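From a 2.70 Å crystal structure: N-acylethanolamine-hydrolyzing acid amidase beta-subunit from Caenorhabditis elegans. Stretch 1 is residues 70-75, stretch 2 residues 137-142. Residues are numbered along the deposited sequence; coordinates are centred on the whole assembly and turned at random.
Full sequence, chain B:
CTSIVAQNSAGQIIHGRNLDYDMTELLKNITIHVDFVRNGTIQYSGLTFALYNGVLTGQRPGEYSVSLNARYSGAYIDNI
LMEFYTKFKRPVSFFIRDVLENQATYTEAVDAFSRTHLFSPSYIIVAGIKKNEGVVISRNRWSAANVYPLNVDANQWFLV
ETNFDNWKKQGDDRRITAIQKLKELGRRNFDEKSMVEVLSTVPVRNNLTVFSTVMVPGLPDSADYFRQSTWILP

Stretch 1 70-75: ARYSGA
Stretch 2 137-142: ISRNRW

Two segments of one chain, 70-75 and 137-142, largely extended until A75 (60/43) and W142 (-132/8), are held together by two arginines, one from each side, burying 244 Å² in all; their touching parts, 71-74 and 138-141, run in the same general sense with end-to-end directions 43° apart. Their backbones stay well separated, with CA atoms 8.4 Å apart at R71 and R139 and 9.8 Å at S73 and R141, so long side chains must bridge the gap. Residues 137-139 end a strand; beyond them the chain remains extended (N140 -96/170, R141 -71/114) before a cis peptide bond precedes W142.

R71 (-120/118) points its CB toward the second stretch and reaches across fully extended, chi1 to chi3 all t. R71 NH1 donates to N140 OD1 at 2.6 Å (162°) and, weakly, to R139 O at 3.0 Å (138°); both acceptors lie near the guanidinium plane. NE is satisfied elsewhere in the structure. The N140 CB points away, but chi1 m and chi2 -44° bring OD1 back to R71, while ND2 bonds elsewhere.

R141 reciprocates. From a sideways CB, the m, t, t chain of R141 carries R141 NH2 to G74 O, a nearly linear bond of 3.0 Å (176°) that satisfies a backbone carbonyl. S73 CB lies over one guanidinium face, 3.4 Å from R141 NH2, whereas S73 OG (chi1 m) is hydrogen-bonded elsewhere.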

# COMPACT_ATOMS: atom_id res chain seq x y z
N ALA B 70 3.21 1.06 6.91
CA ALA B 70 3.93 0.26 7.89
C ALA B 70 4.04 1.04 9.19
O ALA B 70 4.07 2.28 9.20
CB ALA B 70 5.31 -0.11 7.37
N ARG B 71 4.07 0.31 10.30
CA ARG B 71 4.11 0.91 11.62
C ARG B 71 5.38 0.43 12.31
O ARG B 71 5.56 -0.77 12.52
CB ARG B 71 2.87 0.52 12.44
CG ARG B 71 2.62 1.37 13.66
CD ARG B 71 1.33 0.93 14.32
NE ARG B 71 1.01 1.71 15.51
CZ ARG B 71 -0.01 1.45 16.31
NH1 ARG B 71 -0.81 0.42 16.05
NH2 ARG B 71 -0.23 2.20 17.38
N TYR B 72 6.25 1.38 12.65
CA TYR B 72 7.54 1.08 13.26
C TYR B 72 7.57 1.65 14.66
O TYR B 72 7.46 2.87 14.85
CB TYR B 72 8.69 1.66 12.43
CG TYR B 72 8.64 1.27 10.97
CD1 TYR B 72 8.84 -0.05 10.58
CD2 TYR B 72 8.43 2.23 9.98
CE1 TYR B 72 8.81 -0.41 9.25
CE2 TYR B 72 8.39 1.88 8.64
CZ TYR B 72 8.58 0.55 8.28
OH TYR B 72 8.55 0.18 6.95
N SER B 73 7.73 0.78 15.64
CA SER B 73 7.87 1.17 17.03
C SER B 73 9.29 0.82 17.47
O SER B 73 10.09 0.28 16.70
CB SER B 73 6.82 0.48 17.90
OG SER B 73 5.50 0.78 17.45
N GLY B 74 9.61 1.14 18.72
CA GLY B 74 10.91 0.82 19.25
C GLY B 74 11.08 -0.68 19.43
O GLY B 74 10.21 -1.50 19.11
N ALA B 75 12.24 -1.05 19.97
CA ALA B 75 12.52 -2.43 20.35
C ALA B 75 12.42 -3.36 19.14
O ALA B 75 11.86 -4.46 19.22
CB ALA B 75 11.58 -2.89 21.47
N ILE B 137 -7.25 2.83 10.73
CA ILE B 137 -7.29 1.60 11.51
C ILE B 137 -5.87 1.31 11.99
O ILE B 137 -4.95 1.14 11.19
CB ILE B 137 -7.84 0.42 10.68
CG1 ILE B 137 -9.26 0.73 10.22
CG2 ILE B 137 -7.78 -0.88 11.50
CD1 ILE B 137 -9.84 -0.28 9.25
N SER B 138 -5.70 1.25 13.31
CA SER B 138 -4.41 1.00 13.92
C SER B 138 -4.32 -0.48 14.27
O SER B 138 -4.98 -0.93 15.22
CB SER B 138 -4.21 1.87 15.15
OG SER B 138 -4.35 3.23 14.82
N ARG B 139 -3.53 -1.23 13.52
CA ARG B 139 -3.24 -2.61 13.85
C ARG B 139 -2.13 -2.61 14.90
O ARG B 139 -1.00 -2.21 14.63
CB ARG B 139 -2.82 -3.40 12.61
CG ARG B 139 -3.89 -3.46 11.53
CD ARG B 139 -5.19 -4.07 12.04
NE ARG B 139 -4.97 -5.30 12.80
CZ ARG B 139 -5.93 -6.16 13.13
NH1 ARG B 139 -7.18 -5.94 12.77
NH2 ARG B 139 -5.63 -7.25 13.82
N ASN B 140 -2.46 -3.06 16.11
CA ASN B 140 -1.55 -3.00 17.23
C ASN B 140 -0.83 -4.33 17.40
O ASN B 140 -1.16 -5.33 16.76
CB ASN B 140 -2.30 -2.64 18.52
CG ASN B 140 -3.02 -1.32 18.43
OD1 ASN B 140 -2.47 -0.33 17.94
ND2 ASN B 140 -4.26 -1.29 18.90
N ARG B 141 0.18 -4.32 18.26
CA ARG B 141 0.90 -5.53 18.62
C ARG B 141 -0.01 -6.40 19.50
O ARG B 141 -0.33 -5.99 20.62
CB ARG B 141 2.19 -5.19 19.36
CG ARG B 141 3.23 -4.53 18.49
CD ARG B 141 4.43 -4.11 19.31
NE ARG B 141 5.56 -3.70 18.47
CZ ARG B 141 6.69 -3.17 18.95
NH1 ARG B 141 6.84 -2.98 20.25
NH2 ARG B 141 7.66 -2.82 18.11
N TRP B 142 -0.44 -7.58 19.04
CA TRP B 142 -0.16 -8.14 17.71
C TRP B 142 -1.43 -8.65 17.05
O TRP B 142 -1.37 -9.25 15.99
CB TRP B 142 0.86 -9.28 17.82
CG TRP B 142 2.19 -8.84 18.36
CD1 TRP B 142 2.60 -8.89 19.66
CD2 TRP B 142 3.29 -8.31 17.62
NE1 TRP B 142 3.88 -8.41 19.77
CE2 TRP B 142 4.33 -8.04 18.53
CE3 TRP B 142 3.50 -8.03 16.26
CZ2 TRP B 142 5.56 -7.51 18.14
CZ3 TRP B 142 4.72 -7.50 15.88
CH2 TRP B 142 5.73 -7.25 16.81